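Local coordinates for undecaprenyl-diphosphooligosaccharide--protein glycotransferase (Campylobacter jejuni, PDB 3AAG) that transfers a preassembled heptasaccharide from a lipid carrier to asparagine side chains of target proteins, the chain here being its periplasmic C-terminal domain, at residues M79-L82 / S83-T87; Q113-V116 / D117-L120. One frame throughout, in Å; residues are numbered along the deposited sequence.

Interaction 1 (M79-L82 / S83-T87); sequences MARL and SVEYT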
loop_
_atom_site.group_PDB
_atom_site.type_symbol
_atom_site.label_atom_id
_atom_site.label_comp_id
_atom_site.label_asym_id
_atom_site.label_seq_id
_atom_site.Cartn_x
_atom_site.Cartn_y
_atom_site.Cartn_z
HETATM N N MSE A 79 -3.786 12.129 -3.797
HETATM C CA MSE A 79 -5.084 11.459 -3.825
HETATM C C MSE A 79 -5.711 11.425 -2.437
HETATM O O MSE A 79 -6.902 11.687 -2.276
HETATM C CB MSE A 79 -4.946 10.038 -4.371
HETATM C CG MSE A 79 -5.427 9.877 -5.801
HETATM SE SE MSE A 79 -7.283 10.428 -6.027
HETATM C CE MSE A 79 -7.433 11.599 -4.474
ATOM N N ALA A 80 -4.900 11.102 -1.435
ATOM C CA ALA A 80 -5.360 11.116 -0.057
ATOM C C ALA A 80 -6.131 12.401 0.212
ATOM O O ALA A 80 -7.260 12.370 0.703
ATOM C CB ALA A 80 -4.180 10.986 0.898
ATOM N N ARG A 81 -5.518 13.531 -0.125
ATOM C CA ARG A 81 -6.141 14.829 0.088
ATOM C C ARG A 81 -7.362 15.020 -0.803
ATOM O O ARG A 81 -8.407 15.479 -0.346
ATOM C CB ARG A 81 -5.137 15.955 -0.156
ATOM C CG ARG A 81 -5.697 17.341 0.099
ATOM C CD ARG A 81 -6.467 17.388 1.407
ATOM N NE ARG A 81 -5.579 17.431 2.563
ATOM C CZ ARG A 81 -5.997 17.494 3.823
ATOM N NH1 ARG A 81 -7.296 17.524 4.093
ATOM N NH2 ARG A 81 -5.120 17.529 4.815
ATOM N N LEU A 82 -7.228 14.666 -2.077
ATOM C CA LEU A 82 -8.310 14.868 -3.032
ATOM C C LEU A 82 -9.527 14.014 -2.693
ATOM O O LEU A 82 -10.638 14.526 -2.571
ATOM C CB LEU A 82 -7.838 14.583 -4.458
ATOM C CG LEU A 82 -6.868 15.599 -5.071
ATOM C CD1 LEU A 82 -6.792 15.423 -6.581
ATOM C CD2 LEU A 82 -7.275 17.021 -4.716
ATOM N N SER A 83 -9.313 12.711 -2.537
ATOM C CA SER A 83 -10.419 11.791 -2.303
ATOM C C SER A 83 -11.163 12.129 -1.014
ATOM O O SER A 83 -12.395 12.108 -0.973
ATOM C CB SER A 83 -9.917 10.348 -2.263
ATOM O OG SER A 83 -9.070 10.138 -1.148
ATOM N N VAL A 84 -10.411 12.444 0.036
ATOM C CA VAL A 84 -11.004 12.828 1.309
ATOM C C VAL A 84 -11.837 14.094 1.167
ATOM O O VAL A 84 -12.970 14.160 1.641
ATOM C CB VAL A 84 -9.933 13.060 2.383
ATOM C CG1 VAL A 84 -10.539 13.756 3.590
ATOM C CG2 VAL A 84 -9.292 11.743 2.784
ATOM N N GLU A 85 -11.271 15.101 0.509
ATOM C CA GLU A 85 -11.925 16.398 0.406
ATOM C C GLU A 85 -13.174 16.331 -0.468
ATOM O O GLU A 85 -14.154 17.037 -0.222
ATOM C CB GLU A 85 -10.955 17.453 -0.128
ATOM C CG GLU A 85 -9.828 17.811 0.835
ATOM C CD GLU A 85 -10.330 18.262 2.194
ATOM O OE1 GLU A 85 -11.560 18.403 2.364
ATOM O OE2 GLU A 85 -9.493 18.475 3.096
ATOM N N TYR A 86 -13.136 15.476 -1.485
ATOM C CA TYR A 86 -14.222 15.392 -2.451
ATOM C C TYR A 86 -15.329 14.458 -1.986
ATOM O O TYR A 86 -16.493 14.644 -2.335
ATOM C CB TYR A 86 -13.700 14.955 -3.821
ATOM C CG TYR A 86 -13.186 16.098 -4.665
ATOM C CD1 TYR A 86 -11.922 16.630 -4.449
ATOM C CD2 TYR A 86 -13.965 16.649 -5.671
ATOM C CE1 TYR A 86 -11.447 17.675 -5.212
ATOM C CE2 TYR A 86 -13.498 17.698 -6.442
ATOM C CZ TYR A 86 -12.238 18.207 -6.206
ATOM O OH TYR A 86 -11.763 19.251 -6.966
ATOM N N THR A 87 -14.965 13.451 -1.200
ATOM C CA THR A 87 -15.960 12.600 -0.560
ATOM C C THR A 87 -16.748 13.395 0.475
ATOM O O THR A 87 -17.978 13.392 0.471
ATOM C CB THR A 87 -15.315 11.377 0.116
ATOM O OG1 THR A 87 -14.935 10.421 -0.882
ATOM C CG2 THR A 87 -16.295 10.728 1.078
#

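Interaction 2 (Q113-V116 / D117-L120); sequences QSNV and DLFL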
loop_
_atom_site.group_PDB
_atom_site.type_symbol
_atom_site.label_atom_id
_atom_site.label_comp_id
_atom_site.label_asym_id
_atom_site.label_seq_id
_atom_site.Cartn_x
_atom_site.Cartn_y
_atom_site.Cartn_z
ATOM N N GLN A 113 -9.102 18.397 -16.824
ATOM C CA GLN A 113 -8.491 17.248 -17.474
ATOM C C GLN A 113 -9.568 16.337 -18.053
ATOM O O GLN A 113 -10.469 15.894 -17.341
ATOM C CB GLN A 113 -7.628 16.472 -16.478
ATOM C CG GLN A 113 -6.385 17.214 -16.017
ATOM C CD GLN A 113 -5.118 16.670 -16.647
ATOM O OE1 GLN A 113 -4.021 16.857 -16.121
ATOM N NE2 GLN A 113 -5.264 15.989 -17.776
ATOM N N SER A 114 -9.474 16.064 -19.350
ATOM C CA SER A 114 -10.488 15.276 -20.039
ATOM C C SER A 114 -10.097 13.804 -20.096
ATOM O O SER A 114 -10.938 12.940 -20.342
ATOM C CB SER A 114 -10.707 15.813 -21.452
ATOM O OG SER A 114 -9.474 16.168 -22.053
ATOM N N ASN A 115 -8.816 13.528 -19.867
ATOM C CA ASN A 115 -8.295 12.170 -19.976
ATOM C C ASN A 115 -7.936 11.572 -18.618
ATOM O O ASN A 115 -6.996 12.018 -17.959
ATOM C CB ASN A 115 -7.080 12.135 -20.904
ATOM C CG ASN A 115 -6.459 10.756 -20.999
ATOM O OD1 ASN A 115 -5.435 10.481 -20.376
ATOM N ND2 ASN A 115 -7.080 9.880 -21.781
ATOM N N VAL A 116 -8.692 10.560 -18.206
ATOM C CA VAL A 116 -8.528 9.968 -16.882
ATOM C C VAL A 116 -7.082 9.561 -16.616
ATOM O O VAL A 116 -6.563 9.764 -15.519
ATOM C CB VAL A 116 -9.430 8.733 -16.697
ATOM C CG1 VAL A 116 -8.910 7.865 -15.564
ATOM C CG2 VAL A 116 -10.868 9.158 -16.435
ATOM N N ASP A 117 -6.439 8.983 -17.626
ATOM C CA ASP A 117 -5.129 8.366 -17.452
ATOM C C ASP A 117 -4.039 9.409 -17.212
ATOM O O ASP A 117 -3.055 9.145 -16.523
ATOM C CB ASP A 117 -4.772 7.505 -18.669
ATOM C CG ASP A 117 -5.717 6.328 -18.851
ATOM O OD1 ASP A 117 -5.940 5.581 -17.874
ATOM O OD2 ASP A 117 -6.231 6.145 -19.976
ATOM N N LEU A 118 -4.218 10.595 -17.784
ATOM C CA LEU A 118 -3.186 11.626 -17.733
ATOM C C LEU A 118 -3.282 12.463 -16.462
ATOM O O LEU A 118 -2.268 12.866 -15.892
ATOM C CB LEU A 118 -3.260 12.527 -18.969
ATOM C CG LEU A 118 -2.394 12.102 -20.156
ATOM C CD1 LEU A 118 -2.841 12.800 -21.434
ATOM C CD2 LEU A 118 -0.921 12.373 -19.876
ATOM N N PHE A 119 -4.509 12.723 -16.022
ATOM C CA PHE A 119 -4.730 13.347 -14.726
ATOM C C PHE A 119 -4.141 12.488 -13.614
ATOM O O PHE A 119 -3.460 12.991 -12.720
ATOM C CB PHE A 119 -6.225 13.568 -14.482
ATOM C CG PHE A 119 -6.558 13.930 -13.062
ATOM C CD1 PHE A 119 -7.047 12.976 -12.186
ATOM C CD2 PHE A 119 -6.380 15.224 -12.602
ATOM C CE1 PHE A 119 -7.352 13.306 -10.881
ATOM C CE2 PHE A 119 -6.683 15.559 -11.298
ATOM C CZ PHE A 119 -7.169 14.598 -10.437
ATOM N N LEU A 120 -4.404 11.186 -13.678
ATOM C CA LEU A 120 -3.912 10.262 -12.667
ATOM C C LEU A 120 -2.391 10.180 -12.671
ATOM O O LEU A 120 -1.761 10.180 -11.614
ATOM C CB LEU A 120 -4.527 8.874 -12.857
ATOM C CG LEU A 120 -5.976 8.745 -12.383
ATOM C CD1 LEU A 120 -6.466 7.312 -12.501
ATOM C CD2 LEU A 120 -6.124 9.258 -10.959
#

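Interaction 1 (M79-L82 / S83-T87)
Glu85 folds back along helix 73-87 onto Arg81, one turn earlier, in an i/i+4 salt bridge. Glu85 CB lies 3.2 Å from Arg81 O, the carbonyl that also accepts the Glu85 backbone N-H. With CG beside its own backbone N (chi1 -68°) and a second bend at chi2, the chain turns toward the start of the helix; Glu85 CG lies against Arg81 O and meets Arg81 CD at 3.4 Å. Glu85 CD then faces Arg81 NH1, and at the tip Glu85 OE2 stands 2.6 Å from Arg81 NH1. Carboxylate and guanidinium planes are only 15° apart and OE2 sits at the guanidinium edge, yet the N-H...O angle of 130° makes this hydrogen bond weak, so charge pairing probably accounts for much of the attraction. Both groups have further partners: OE2 accepts from Thr135 N, while Arg81 NH1 and NH2 donate to the backbone O atoms of Arg136 and Ile291.

On another side of the helix, Met79 O, in a residue modelled as selenomethionine, is gripped twice by Ser83, through N and, at 2.9 Å from above the carbonyl plane, through Ser83 OG. Leu82 CD2 reaches Tyr86 CE1 at 4.3 Å, while Leu82 O lies at the edge of that ring; the phenol OH is held by Asp110.

All the touching residues are buried, so the pairing of Arg81 with Glu85 probably offsets opposite charges inside the core domain. Through its bond from Thr135 N, Glu85 also ties this helix to a ligand of the calcium ion.

Interaction 2 (Q113-V116 / D117-L120)
Asn115 carries its carboxamide anti to the backbone N (chi1 177°), and this, with the turn at chi2, brings OD1 to the first turn of helix 116-122, where it meets Leu118. In Gln113 CG lies instead beside the backbone N (chi1 -68°), and a bend at chi2 lays the rest of the chain across the Phe119 backbone.

Asn115 is the N-cap. Asn115 OD1 accepts from Leu118 N at 2.9 Å, a weak capping bond because the N-H...O angle is 125°. Leu118 N is shared with Asn115 O, 3.1 Å away, which it approaches from above the carbonyl plane. Asn115 O takes a second donor, Phe119 N, at 3.2 Å and nearly straight. Asn115 OD1 also lies 3.3 Å from Leu118 CB.

Gln113 and Phe119 meet through their stems, Gln113 CB to Phe119 CB at 3.8 Å, and Gln113 CG comes to the ring edge at Phe119 CD2, 4.0 Å away. The ring itself runs on to Met108 and Phe128. Across the first turn, Val116 CG1 and Leu120 CD1 lie side by side, and Leu120 continues onto Phe63 and Phe67 of helix 63-67.

The chemistry is that of a helix start on the protein surface: the carboxamide and main-chain carbonyl of one residue supply acceptors for first-turn N-H groups, while Phe119 and Leu120 turn their apolar groups toward the neighbouring parts of the domain.

In the fold
Both contacts are local, one within a helix and the other from a loop into the start of one, and both belong to the STT3/PglB/AglB core region, as do the WWDYG and MI motifs. Interaction 1 comes first, on helix 73-87; helix 103-107 follows, and interaction 2 then opens helix 116-122. Their centres are 16 Å apart, on the same side of the chain's centre. Helix 63-67 touches both, through Met79 and Ser83 in one and Leu120 in the other. Interaction 2 lies at the surface, next to Asn112, a probable glycosylation site that carries no glycan here. Leu82 CD1 packs on Phe119 CZ at 4.0 Å, joining the buried helix to the surface helix of the same core region.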